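Local coordinates for ssDNA binding protein (Aeropyrum pernix, PDB 4PSN) that binds single-stranded DNA and, as an assembly of four copies, probably entraps it in a tunnel system running between its subunits, at residues 11-16 and 65-70; 20-25 and 42-47; 36-41 and 76-81; 70-75 and 88-93; 165-170 and 207-212. One frame throughout, in Å; residues are numbered along the deposited sequence. Where two conformers were deposited one is given.

Interaction 1: 11-16 and 65-70; sequences LVIAAG and DKLDVV
Val12 and Val70 form an antiparallel hydrogen-bonded pair between edge strand 6-13 and central strand 69-78 of the chain's three-stranded antiparallel sheet, their side chains on the same face. The two cross obliquely: CG1 of Val12, held between its own backbone N and carbonyl carbon (chi1 67°), lies 3.7 Å from CG2 of Val70. Beside them Val70 N donates to Val12 O at 2.8 Å, and Val12 N returns a bond to Val70 O. At the next pair, Ile13 and Val69, the side chains diverge and cross at about a right angle, keeping touch through Ile13 CD1 and Val69 CG2, 3.9 Å apart. The other branch of Ile13 turns to the loop: CG2, anti to the backbone N, comes within 3.1 Å of Lys66 O. From Ala14 the chain bends into a 3-10 turn over the type I beta turn 65-68. Ala14 N binds Asp68 O at 2.8 Å, tilted from the carbonyl plane, whereas Ala15 N lies in the plane of Lys66 O, on a lone pair, at 3.0 Å. Ala14 CB presses on Asp65 O at 3.3 Å. Within the loop, Asp65 OD2 accepts from Leu67 N in an Asx turn, and Asp68 bonds Asp65 N through OD2 and Arg97 N through OD1. Trp95 of the second subunit packs on Ile13 and Val69 and bonds Leu67 O through NE1. All four bonds between the segments join backbone atoms, so the main chain sets the register, and loop carbonyls tie down the turn that leads into helix 17-28.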
# COMPACT_ATOMS: atom_id res chain seq x y z
N LEU C 11 4.42 -7.91 4.49
CA LEU C 11 5.52 -7.72 5.41
C LEU C 11 5.07 -6.73 6.47
O LEU C 11 4.51 -5.68 6.15
CB LEU C 11 6.73 -7.15 4.69
CG LEU C 11 7.29 -7.98 3.54
CD1 LEU C 11 8.41 -7.21 2.86
CD2 LEU C 11 7.77 -9.34 4.04
N VAL C 12 5.31 -7.07 7.73
CA VAL C 12 4.98 -6.12 8.79
C VAL C 12 5.95 -6.25 9.97
O VAL C 12 6.40 -7.35 10.29
CB VAL C 12 3.49 -6.28 9.23
CG1 VAL C 12 3.27 -7.64 9.89
CG2 VAL C 12 3.05 -5.14 10.14
N ILE C 13 6.32 -5.13 10.60
CA ILE C 13 7.13 -5.22 11.82
C ILE C 13 6.34 -6.00 12.87
O ILE C 13 5.13 -5.82 13.00
CB ILE C 13 7.51 -3.83 12.39
CG1 ILE C 13 8.36 -3.05 11.40
CG2 ILE C 13 8.34 -3.99 13.66
CD1 ILE C 13 9.84 -3.46 11.42
N ALA C 14 7.00 -6.87 13.62
CA ALA C 14 6.27 -7.79 14.48
C ALA C 14 5.32 -7.06 15.43
O ALA C 14 4.20 -7.51 15.65
CB ALA C 14 7.23 -8.69 15.23
N ALA C 15 5.77 -5.94 15.98
CA ALA C 15 4.96 -5.21 16.96
C ALA C 15 3.63 -4.73 16.39
O ALA C 15 2.73 -4.32 17.13
CB ALA C 15 5.74 -4.04 17.55
N GLY C 16 3.49 -4.79 15.08
CA GLY C 16 2.29 -4.25 14.47
C GLY C 16 1.41 -5.29 13.83
O GLY C 16 0.46 -4.94 13.11
N ASP C 65 11.30 -10.87 18.06
CA ASP C 65 11.46 -9.58 18.73
C ASP C 65 10.43 -8.62 18.15
O ASP C 65 10.01 -8.78 17.00
CB ASP C 65 12.87 -9.05 18.48
CG ASP C 65 13.15 -7.76 19.24
OD1 ASP C 65 13.33 -7.84 20.48
OD2 ASP C 65 13.20 -6.69 18.60
N LYS C 66 10.02 -7.61 18.92
CA LYS C 66 9.02 -6.67 18.43
C LYS C 66 9.50 -5.90 17.19
O LYS C 66 8.68 -5.39 16.42
CB LYS C 66 8.56 -5.72 19.54
CG LYS C 66 9.61 -4.75 20.05
CD LYS C 66 9.37 -4.39 21.52
CE LYS C 66 10.58 -3.65 22.12
NZ LYS C 66 10.53 -3.53 23.61
N LEU C 67 10.82 -5.86 16.97
CA LEU C 67 11.39 -5.13 15.85
C LEU C 67 11.79 -6.03 14.67
O LEU C 67 12.38 -5.57 13.69
CB LEU C 67 12.59 -4.31 16.32
CG LEU C 67 12.23 -3.12 17.21
CD1 LEU C 67 13.49 -2.40 17.69
CD2 LEU C 67 11.32 -2.18 16.45
N ASP C 68 11.49 -7.31 14.78
CA ASP C 68 11.70 -8.20 13.65
C ASP C 68 10.56 -7.98 12.64
O ASP C 68 9.64 -7.19 12.88
CB ASP C 68 11.72 -9.65 14.11
CG ASP C 68 12.97 -9.99 14.89
OD1 ASP C 68 14.01 -9.29 14.78
OD2 ASP C 68 12.91 -11.01 15.59
N VAL C 69 10.64 -8.65 11.49
CA VAL C 69 9.60 -8.54 10.47
C VAL C 69 8.93 -9.91 10.32
O VAL C 69 9.60 -10.93 10.39
CB VAL C 69 10.19 -8.08 9.14
CG1 VAL C 69 9.18 -8.25 8.00
CG2 VAL C 69 10.66 -6.63 9.24
N VAL C 70 7.61 -9.92 10.16
CA VAL C 70 6.88 -11.16 9.95
C VAL C 70 5.95 -11.01 8.77
O VAL C 70 5.68 -9.90 8.32
CB VAL C 70 6.03 -11.53 11.17
CG1 VAL C 70 6.91 -11.93 12.35
CG2 VAL C 70 5.10 -10.36 11.53

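Interaction 2: 20-25 and 42-47; sequences KVRRVL and DVAMAA
Arg22 and Ala47 mark the closest backbone approach of segments 20-25 and 42-47, with CA atoms 5.3 Å apart, where two helices run roughly antiparallel at 146° with their axes 9.5 Å from each other. The side chain of Ala47 points into the gap, and its CB rests 3.9 Å from Arg22 CA and 3.8 Å from Leu25 CD2. Leu25 carries most of the apolar contact. Its CG is anti to the backbone N (chi1 -171°), and the CD2 methyl beyond it touches the CB atoms of both Ala46 and Ala47. Val43 and Leu25 slide past each other in opposite directions, Val43 CG1 meeting Leu25 CG at 3.9 Å. Arg22 leaves this apolar patch as an extended chain from CG to NE and passes beside Ala44, whose CB lies 3.8 Å from Arg22 NH2 and oblique to the guanidinium. A water links the two helices here: it accepts from Arg22 NE at 3.0 Å and donates to Ala44 O at 2.6 Å. The far nitrogen NH2 binds Asn203 O of the second subunit, where Val204 of that subunit also packs on the arginine. Leu7 of strand 6-13 touches Leu25, and Phe26 touches Val43 and Ala44, which places the apolar side of the contact against the interior of the domain. Ala47, small and pointed at the other helix, lets its CB rest on the Arg22 backbone, and the joint is apolar toward the sheet but polar and water-mediated at the subunit boundary, where a single arginine serves both helix packing and assembly.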
# COMPACT_ATOMS: atom_id res chain seq x y z
N LYS C 20 -2.48 -5.08 11.80
CA LYS C 20 -2.49 -5.41 10.38
C LYS C 20 -3.51 -6.51 10.14
O LYS C 20 -4.32 -6.45 9.21
CB LYS C 20 -1.09 -5.86 9.92
CG LYS C 20 -0.94 -6.03 8.41
CD LYS C 20 -1.43 -4.79 7.67
CE LYS C 20 -0.75 -4.59 6.32
NZ LYS C 20 0.46 -3.72 6.46
N VAL C 21 -3.47 -7.53 10.98
CA VAL C 21 -4.41 -8.64 10.90
C VAL C 21 -5.85 -8.13 10.98
O VAL C 21 -6.68 -8.49 10.16
CB VAL C 21 -4.14 -9.69 12.01
CG1 VAL C 21 -5.32 -10.61 12.18
CG2 VAL C 21 -2.87 -10.49 11.67
N ARG C 22 -6.13 -7.30 11.97
CA ARG C 22 -7.48 -6.75 12.16
C ARG C 22 -7.89 -5.90 10.97
O ARG C 22 -8.99 -6.02 10.46
CB ARG C 22 -7.51 -5.91 13.44
CG ARG C 22 -8.90 -5.37 13.84
CD ARG C 22 -8.84 -4.55 15.13
NE ARG C 22 -10.12 -4.55 15.85
CZ ARG C 22 -11.06 -3.64 15.67
NH1 ARG C 22 -10.87 -2.66 14.79
NH2 ARG C 22 -12.19 -3.71 16.34
N ARG C 23 -7.01 -5.03 10.50
CA ARG C 23 -7.38 -4.14 9.40
C ARG C 23 -7.65 -4.87 8.09
O ARG C 23 -8.59 -4.53 7.37
CB ARG C 23 -6.33 -3.04 9.22
CG ARG C 23 -6.40 -2.01 10.34
CD ARG C 23 -5.28 -1.00 10.25
NE ARG C 23 -5.28 -0.11 11.41
CZ ARG C 23 -4.27 0.68 11.75
NH1 ARG C 23 -3.16 0.68 11.03
NH2 ARG C 23 -4.35 1.45 12.83
N VAL C 24 -6.82 -5.86 7.78
CA VAL C 24 -6.99 -6.65 6.57
C VAL C 24 -8.30 -7.46 6.62
O VAL C 24 -9.02 -7.57 5.63
CB VAL C 24 -5.78 -7.58 6.33
CG1 VAL C 24 -6.06 -8.56 5.19
CG2 VAL C 24 -4.51 -6.75 6.04
N LEU C 25 -8.61 -8.04 7.78
CA LEU C 25 -9.82 -8.85 7.90
C LEU C 25 -11.06 -7.98 7.71
O LEU C 25 -12.02 -8.37 7.03
CB LEU C 25 -9.90 -9.55 9.25
CG LEU C 25 -11.03 -10.57 9.34
CD1 LEU C 25 -10.81 -11.66 8.30
CD2 LEU C 25 -11.10 -11.18 10.73
N ASP C 42 -18.70 -9.73 15.04
CA ASP C 42 -18.25 -11.02 14.51
C ASP C 42 -16.82 -10.91 14.02
O ASP C 42 -15.96 -11.71 14.39
CB ASP C 42 -19.11 -11.44 13.32
CG ASP C 42 -20.52 -11.84 13.72
OD1 ASP C 42 -20.68 -12.43 14.81
OD2 ASP C 42 -21.45 -11.59 12.93
N VAL C 43 -16.58 -9.93 13.16
CA VAL C 43 -15.27 -9.71 12.57
C VAL C 43 -14.23 -9.32 13.63
O VAL C 43 -13.11 -9.82 13.61
CB VAL C 43 -15.33 -8.64 11.45
CG1 VAL C 43 -13.94 -8.42 10.83
CG2 VAL C 43 -16.36 -9.04 10.38
N ALA C 44 -14.61 -8.43 14.55
CA ALA C 44 -13.69 -7.98 15.60
C ALA C 44 -13.24 -9.16 16.46
O ALA C 44 -12.07 -9.25 16.84
CB ALA C 44 -14.33 -6.89 16.47
N MSE C 45 -14.16 -10.07 16.74
CA MSE C 45 -13.85 -11.22 17.59
C MSE C 45 -13.01 -12.24 16.87
O MSE C 45 -12.09 -12.83 17.45
CB MSE C 45 -15.12 -11.88 18.09
CG MSE C 45 -15.85 -11.08 19.15
SE MSE C 45 -17.53 -11.99 19.58
CE MSE C 45 -16.91 -13.84 19.35
N ALA C 46 -13.34 -12.47 15.61
CA ALA C 46 -12.53 -13.36 14.78
C ALA C 46 -11.08 -12.88 14.73
O ALA C 46 -10.15 -13.66 14.94
CB ALA C 46 -13.12 -13.45 13.36
N ALA C 47 -10.89 -11.60 14.47
CA ALA C 47 -9.54 -11.05 14.38
C ALA C 47 -8.84 -11.09 15.74
O ALA C 47 -7.65 -11.40 15.83
CB ALA C 47 -9.58 -9.63 13.86
O HOH W 1 -10.18 -7.44 16.58

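Interaction 3: 36-41 and 76-81; sequences GELSNK and YEVRDS
Leu38 and Val78 make the tight part of the contact between the loop leading into helix 40-61 and the end of strand 69-78. They reach toward each other tip to tip, Leu38 CD1 lying 3.9 Å from Val78 CG1, which its torsion sets anti to the backbone N (chi1 -179°). The second methyl, Leu38 CD2, sits against the backbone of Ser81, 3.6 Å from its C atom. Leu29, Ala32 and Ile83 also touch Leu38, so this side belongs to the apolar interior. The other side is looser and more exposed. Glu37, its chain extended, lies across Val78 at a slant, but OE1 comes no nearer than 4.1 Å to Val78 CG1. Ser81 makes a hydrogen bond here, OG donating to Glu37 O at 2.8 Å from a position tilted 22° out of the carbonyl plane, and its CA adds a C-H...O contact to the same oxygen. Met3 of the third subunit packs on both Glu37 and Val78, covering part of this side. One serine hydroxyl thus fastens the hairpin loop to a backbone carbonyl, while the neighbouring leucine and valine supply an apolar contact without directional demands.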
# COMPACT_ATOMS: atom_id res chain seq x y z
N GLY C 36 -25.20 -7.47 6.02
CA GLY C 36 -25.90 -8.06 7.14
C GLY C 36 -25.51 -9.51 7.39
O GLY C 36 -25.97 -10.14 8.35
N GLU C 37 -24.65 -10.05 6.54
CA GLU C 37 -24.19 -11.42 6.68
C GLU C 37 -23.33 -11.60 7.94
O GLU C 37 -23.32 -12.67 8.55
CB GLU C 37 -23.40 -11.84 5.44
CG GLU C 37 -23.03 -13.31 5.39
CD GLU C 37 -22.41 -13.70 4.06
OE1 GLU C 37 -22.00 -14.87 3.91
OE2 GLU C 37 -22.33 -12.83 3.16
N LEU C 38 -22.60 -10.55 8.30
CA LEU C 38 -21.76 -10.53 9.49
C LEU C 38 -21.90 -9.18 10.18
O LEU C 38 -22.19 -8.17 9.54
CB LEU C 38 -20.29 -10.73 9.13
CG LEU C 38 -19.81 -12.09 8.60
CD1 LEU C 38 -18.37 -11.97 8.15
CD2 LEU C 38 -19.98 -13.20 9.66
N SER C 39 -21.66 -9.16 11.49
CA SER C 39 -21.62 -7.90 12.22
C SER C 39 -20.18 -7.47 12.44
O SER C 39 -19.26 -8.29 12.35
CB SER C 39 -22.30 -8.06 13.57
OG SER C 39 -21.56 -8.95 14.38
N ASN C 40 -19.98 -6.19 12.74
CA ASN C 40 -18.67 -5.70 13.12
C ASN C 40 -18.12 -6.53 14.27
O ASN C 40 -16.93 -6.82 14.32
CB ASN C 40 -18.74 -4.23 13.51
CG ASN C 40 -18.90 -3.32 12.31
OD1 ASN C 40 -18.21 -3.46 11.29
ND2 ASN C 40 -19.81 -2.36 12.42
N LYS C 41 -19.01 -6.93 15.18
CA LYS C 41 -18.62 -7.70 16.36
C LYS C 41 -18.02 -9.05 15.97
O LYS C 41 -16.99 -9.45 16.51
CB LYS C 41 -19.82 -7.91 17.29
CG LYS C 41 -19.48 -8.62 18.59
CD LYS C 41 -20.69 -8.66 19.52
CE LYS C 41 -20.31 -9.18 20.90
NZ LYS C 41 -21.44 -9.09 21.89
N TYR C 76 -9.60 -18.77 5.45
CA TYR C 76 -10.80 -18.79 6.29
C TYR C 76 -12.07 -18.99 5.48
O TYR C 76 -12.12 -18.71 4.28
CB TYR C 76 -10.93 -17.52 7.16
CG TYR C 76 -11.13 -16.26 6.36
CD1 TYR C 76 -12.40 -15.81 6.03
CD2 TYR C 76 -10.05 -15.50 5.94
CE1 TYR C 76 -12.59 -14.66 5.30
CE2 TYR C 76 -10.23 -14.33 5.22
CZ TYR C 76 -11.50 -13.92 4.90
OH TYR C 76 -11.68 -12.77 4.17
N GLU C 77 -13.08 -19.48 6.17
CA GLU C 77 -14.36 -19.79 5.58
C GLU C 77 -15.42 -18.96 6.28
O GLU C 77 -15.50 -18.93 7.51
CB GLU C 77 -14.65 -21.28 5.76
CG GLU C 77 -16.02 -21.74 5.30
CD GLU C 77 -16.21 -23.25 5.44
OE1 GLU C 77 -15.58 -23.85 6.35
OE2 GLU C 77 -16.96 -23.84 4.64
N VAL C 78 -16.22 -18.26 5.50
CA VAL C 78 -17.37 -17.57 6.02
C VAL C 78 -18.61 -18.20 5.42
O VAL C 78 -18.75 -18.27 4.20
CB VAL C 78 -17.37 -16.10 5.60
CG1 VAL C 78 -18.60 -15.39 6.20
CG2 VAL C 78 -16.10 -15.42 6.04
N ARG C 79 -19.51 -18.67 6.27
CA ARG C 79 -20.79 -19.17 5.79
C ARG C 79 -21.74 -19.33 6.96
O ARG C 79 -21.34 -19.77 8.04
CB ARG C 79 -20.61 -20.49 5.04
CG ARG C 79 -20.16 -21.66 5.89
CD ARG C 79 -19.58 -22.77 5.03
NE ARG C 79 -20.56 -23.35 4.10
CZ ARG C 79 -20.28 -24.31 3.23
NH1 ARG C 79 -21.22 -24.78 2.42
NH2 ARG C 79 -19.05 -24.81 3.16
N ASP C 80 -22.99 -18.95 6.74
CA ASP C 80 -24.00 -18.98 7.79
C ASP C 80 -23.64 -18.00 8.91
O ASP C 80 -23.80 -18.30 10.09
CB ASP C 80 -24.17 -20.40 8.34
CG ASP C 80 -24.67 -21.38 7.29
OD1 ASP C 80 -25.65 -21.05 6.58
OD2 ASP C 80 -24.09 -22.48 7.15
N SER C 81 -23.12 -16.84 8.51
CA SER C 81 -22.81 -15.77 9.46
C SER C 81 -21.75 -16.20 10.47
O SER C 81 -21.71 -15.70 11.59
CB SER C 81 -24.08 -15.31 10.20
OG SER C 81 -25.03 -14.77 9.29

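Interaction 4: 70-75 and 88-93; sequences VRIQID and STLRVE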
# COMPACT_ATOMS: atom_id res chain seq x y z
N VAL C 70 7.61 -9.92 10.16
CA VAL C 70 6.88 -11.16 9.95
C VAL C 70 5.95 -11.01 8.77
O VAL C 70 5.68 -9.90 8.32
CB VAL C 70 6.03 -11.53 11.17
CG1 VAL C 70 6.91 -11.93 12.35
CG2 VAL C 70 5.10 -10.36 11.53
N ARG C 71 5.44 -12.13 8.27
CA ARG C 71 4.43 -12.11 7.23
C ARG C 71 3.58 -13.33 7.51
O ARG C 71 4.11 -14.42 7.71
CB ARG C 71 5.06 -12.20 5.83
CG ARG C 71 4.04 -12.18 4.68
CD ARG C 71 4.68 -11.73 3.36
NE ARG C 71 5.63 -12.72 2.87
CZ ARG C 71 6.43 -12.54 1.80
NH1 ARG C 71 7.26 -13.51 1.45
NH2 ARG C 71 6.38 -11.41 1.10
N ILE C 72 2.26 -13.15 7.52
CA ILE C 72 1.36 -14.19 7.99
C ILE C 72 0.23 -14.35 7.01
O ILE C 72 -0.24 -13.39 6.43
CB ILE C 72 0.75 -13.82 9.38
CG1 ILE C 72 1.86 -13.59 10.39
CG2 ILE C 72 -0.20 -14.91 9.86
CD1 ILE C 72 1.40 -13.03 11.69
N GLN C 73 -0.20 -15.59 6.81
CA GLN C 73 -1.35 -15.83 5.98
C GLN C 73 -2.07 -17.05 6.53
O GLN C 73 -1.44 -17.97 7.06
CB GLN C 73 -0.95 -16.01 4.51
CG GLN C 73 -0.18 -17.27 4.19
CD GLN C 73 -0.13 -17.52 2.69
OE1 GLN C 73 0.48 -16.74 1.94
NE2 GLN C 73 -0.78 -18.60 2.23
N ILE C 74 -3.39 -17.02 6.43
CA ILE C 74 -4.19 -18.16 6.85
C ILE C 74 -5.51 -18.10 6.10
O ILE C 74 -6.05 -17.02 5.90
CB ILE C 74 -4.43 -18.13 8.36
CG1 ILE C 74 -5.20 -19.37 8.83
CG2 ILE C 74 -5.15 -16.83 8.77
CD1 ILE C 74 -5.36 -19.39 10.38
N ASP C 75 -6.01 -19.25 5.65
CA ASP C 75 -7.28 -19.28 4.93
C ASP C 75 -8.44 -19.23 5.92
O ASP C 75 -8.29 -19.61 7.09
CB ASP C 75 -7.39 -20.54 4.07
CG ASP C 75 -6.38 -20.59 2.91
OD1 ASP C 75 -5.69 -19.58 2.64
OD2 ASP C 75 -6.29 -21.65 2.27
N SER C 88 -4.64 -25.39 9.42
CA SER C 88 -3.75 -26.20 8.58
C SER C 88 -3.20 -25.38 7.41
O SER C 88 -2.30 -25.83 6.69
CB SER C 88 -4.46 -27.46 8.06
OG SER C 88 -5.33 -27.16 6.97
N THR C 89 -3.72 -24.17 7.21
CA THR C 89 -3.22 -23.32 6.13
C THR C 89 -2.41 -22.16 6.67
O THR C 89 -2.01 -21.26 5.93
CB THR C 89 -4.35 -22.75 5.28
OG1 THR C 89 -5.12 -21.85 6.07
CG2 THR C 89 -5.24 -23.89 4.76
N LEU C 90 -2.17 -22.16 7.97
CA LEU C 90 -1.43 -21.07 8.58
C LEU C 90 0.02 -21.12 8.11
O LEU C 90 0.66 -22.15 8.16
CB LEU C 90 -1.49 -21.16 10.11
CG LEU C 90 -0.59 -20.15 10.82
CD1 LEU C 90 -1.04 -18.73 10.54
CD2 LEU C 90 -0.56 -20.43 12.33
N ARG C 91 0.52 -19.99 7.63
CA ARG C 91 1.91 -19.90 7.21
C ARG C 91 2.50 -18.65 7.81
O ARG C 91 1.92 -17.58 7.72
CB ARG C 91 2.02 -19.87 5.69
CG ARG C 91 3.43 -19.66 5.19
CD ARG C 91 3.46 -19.19 3.73
NE ARG C 91 2.94 -20.21 2.82
CZ ARG C 91 2.75 -20.01 1.52
NH1 ARG C 91 3.01 -18.82 0.97
NH2 ARG C 91 2.28 -20.99 0.76
N VAL C 92 3.66 -18.79 8.45
CA VAL C 92 4.31 -17.64 9.06
C VAL C 92 5.74 -17.58 8.56
O VAL C 92 6.41 -18.60 8.46
CB VAL C 92 4.27 -17.71 10.60
CG1 VAL C 92 5.15 -16.63 11.21
CG2 VAL C 92 2.83 -17.56 11.12
N GLU C 93 6.18 -16.39 8.18
CA GLU C 93 7.57 -16.16 7.83
C GLU C 93 8.15 -15.18 8.83
O GLU C 93 7.44 -14.31 9.33
CB GLU C 93 7.69 -15.62 6.41
CG GLU C 93 7.30 -16.64 5.33
CD GLU C 93 6.94 -15.97 4.01
OE1 GLU C 93 5.78 -15.52 3.87
OE2 GLU C 93 7.82 -15.87 3.13
O HOH W 2 3.62 -16.23 5.20
O HOH W 3 -2.93 -19.82 3.75
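Val70 CA comes within 3.3 Å of Glu93 O in a C-H...O contact at one end of the antiparallel beta hairpin of strands 69-78 and 83-97. Arg71 pairs with Glu93 through two backbone bonds and grips it side-on in a two-nitrogen salt bridge, Arg71 NE to Glu93 OE1 and NH1 to OE2, each 3.0 Å. Both oxygens lie near the guanidinium plane, but the carboxylate is turned 40° from it; the bend at chi3 (68°) brings NE round. Ile72 turns to the opposite face beside Val92 and Leu90, its CG2 4.0 Å from Leu90 CD1, and Leu57 and Leu58 of helix 40-61 cover this apolar layer. Gln73, paired with Arg91 through two backbone bonds, stacks its side-chain amide on the Arg91 guanidinium, NE2 3.9 Å above the plane over its centre. Asp31 of the third subunit binds both, by a salt bridge to Arg91 NH1 and a hydrogen bond to Gln73 NE2. Ile74 CB touches Leu90 CD1 at 4.1 Å. A water joins Gln73 NE2, Asp75 OD1 and Thr89 O, and Asp75 OD1 also binds Thr6. The last link is from Asp75 N to Thr89 OG1, at 2.8 Å, the hydroxyl being also bonded to Asp86 O.

Interaction 5: 165-170 and 207-212; sequences AVVEPT and REAVRV
A helix packs against the end of an antiparallel sheet strand where Ala165 and Val167, at the close of strand 159-166 in the C-terminal domain, meet Ala209, Val210 and Val212 of helix 206-218. Ala165 points toward the helix, and its CB lies against Ala209 and Val212, three residues apart on the helix, 3.6 Å from Val212 CG1 and 3.7 Å from Ala209 O. Val212 presents that methyl because CG1 is anti to its backbone N (chi1 166°). Ala209 directs its own CB back at the strand, where it settles 3.4 Å from Val166 O; the side chain of Val166 itself points away from the helix, onto the other face of the sheet with Val148 and Ile141. Past the strand end, in the conformer described, Val167 CG1 touches Val210 CG2 at 3.8 Å and Ala209 CB at 4.0 Å, but a second conformer was modelled for Val167, so these two contacts are less certain. Leu173 of the neighbouring strand 172-180 touches both Ala165 and Ala209. Polar side chains of the helix serve the assembly instead: Glu208 pairs with Arg207 and Arg211 of the fourth subunit, and Arg211 with Glu208 of that subunit, all as salt bridges between chains. Through alanine and valine side chains the helix thus packs on one face of the sheet, with Val166 on the other, in a two-layer alpha+beta arrangement, helix on antiparallel sheet.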
# COMPACT_ATOMS: atom_id res chain seq x y z
N ALA C 165 18.62 -7.84 -22.44
CA ALA C 165 18.11 -7.35 -21.18
C ALA C 165 18.90 -8.00 -20.05
O ALA C 165 19.35 -9.13 -20.21
CB ALA C 165 16.63 -7.73 -21.05
N VAL C 166 19.04 -7.30 -18.92
CA VAL C 166 19.55 -7.90 -17.68
C VAL C 166 18.65 -7.47 -16.53
O VAL C 166 17.97 -6.43 -16.60
CB VAL C 166 21.02 -7.48 -17.37
CG1 VAL C 166 21.98 -7.94 -18.50
CG2 VAL C 166 21.11 -5.99 -17.19
N VAL C 167 18.63 -8.25 -15.46
CA VAL C 167 17.81 -7.93 -14.31
C VAL C 167 18.66 -7.42 -13.14
O VAL C 167 18.14 -6.79 -12.22
CB VAL C 167 16.98 -9.14 -13.84
CG1 VAL C 167 16.09 -9.62 -14.96
CG2 VAL C 167 17.91 -10.26 -13.35
N GLU C 168 19.96 -7.70 -13.19
CA GLU C 168 20.88 -7.24 -12.14
C GLU C 168 22.11 -6.69 -12.84
O GLU C 168 22.45 -7.16 -13.92
CB GLU C 168 21.33 -8.41 -11.25
CG GLU C 168 20.22 -9.00 -10.37
CD GLU C 168 20.64 -10.32 -9.71
OE1 GLU C 168 21.84 -10.70 -9.82
OE2 GLU C 168 19.78 -10.97 -9.09
N PRO C 169 22.81 -5.73 -12.21
CA PRO C 169 22.56 -5.20 -10.87
C PRO C 169 21.41 -4.19 -10.83
O PRO C 169 21.08 -3.70 -9.77
CB PRO C 169 23.88 -4.52 -10.50
CG PRO C 169 24.47 -4.10 -11.84
CD PRO C 169 24.06 -5.20 -12.79
N THR C 170 20.84 -3.88 -11.99
CA THR C 170 19.64 -3.06 -12.07
C THR C 170 18.97 -3.45 -13.39
O THR C 170 19.65 -3.85 -14.32
CB THR C 170 19.98 -1.55 -12.03
OG1 THR C 170 18.79 -0.79 -11.82
CG2 THR C 170 20.67 -1.10 -13.33
N ARG C 207 10.23 -6.85 -14.07
CA ARG C 207 9.41 -7.75 -14.89
C ARG C 207 9.58 -7.54 -16.40
O ARG C 207 9.49 -8.49 -17.18
CB ARG C 207 7.92 -7.62 -14.50
CG ARG C 207 7.01 -8.66 -15.15
CD ARG C 207 5.57 -8.60 -14.58
NE ARG C 207 5.52 -9.05 -13.19
CZ ARG C 207 5.33 -8.25 -12.14
NH1 ARG C 207 5.16 -6.94 -12.30
NH2 ARG C 207 5.31 -8.77 -10.91
N GLU C 208 9.83 -6.31 -16.83
CA GLU C 208 9.97 -6.06 -18.25
C GLU C 208 11.23 -6.77 -18.73
O GLU C 208 11.25 -7.39 -19.79
CB GLU C 208 10.08 -4.56 -18.56
CG GLU C 208 8.92 -3.73 -18.02
CD GLU C 208 9.05 -2.25 -18.40
OE1 GLU C 208 9.22 -1.39 -17.50
OE2 GLU C 208 8.99 -1.94 -19.60
N ALA C 209 12.29 -6.66 -17.92
CA ALA C 209 13.57 -7.25 -18.28
C ALA C 209 13.43 -8.76 -18.25
O ALA C 209 13.92 -9.44 -19.12
CB ALA C 209 14.70 -6.78 -17.34
N VAL C 210 12.73 -9.28 -17.24
CA VAL C 210 12.57 -10.74 -17.13
C VAL C 210 11.90 -11.32 -18.38
O VAL C 210 12.32 -12.34 -18.92
CB VAL C 210 11.78 -11.17 -15.86
CG1 VAL C 210 11.42 -12.66 -15.90
CG2 VAL C 210 12.56 -10.85 -14.59
N ARG C 211 10.85 -10.65 -18.84
CA ARG C 211 10.10 -11.11 -20.01
C ARG C 211 10.98 -11.17 -21.26
O ARG C 211 10.90 -12.12 -22.05
CB ARG C 211 8.90 -10.18 -20.24
CG ARG C 211 8.05 -10.52 -21.44
CD ARG C 211 6.75 -11.18 -21.02
NE ARG C 211 5.99 -10.39 -20.04
CZ ARG C 211 5.17 -10.94 -19.14
NH1 ARG C 211 5.02 -12.25 -19.12
NH2 ARG C 211 4.52 -10.18 -18.27
N VAL C 212 11.82 -10.16 -21.46
CA VAL C 212 12.70 -10.13 -22.63
C VAL C 212 13.75 -11.26 -22.56
O VAL C 212 14.01 -11.95 -23.56
CB VAL C 212 13.38 -8.76 -22.80
CG1 VAL C 212 14.54 -8.83 -23.80
CG2 VAL C 212 12.35 -7.69 -23.23

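Interactions 1 to 4 belong to the N-terminal part of the chain and interaction 5 to the C-terminal domain, its centre at least 30 Å from theirs. Interactions 1 and 4 share Val70 and use the two edges of strand 69-78, whose far end enters interaction 3; helix 40-61 joins interactions 2 and 3. All are partly buried, but 2, 4 and 5 have no exposed residue among those touching, while 1 and 3 include exposed loop residues. Backbone bonds dominate interaction 1; interaction 4 adds a salt bridge and an amide stack. Interaction 3 has one hydroxyl bond beside a leucine-valine contact. Interaction 5 rests on alanine and valine, whereas interaction 2 adds a leucine and an arginine-water link at the subunit boundary.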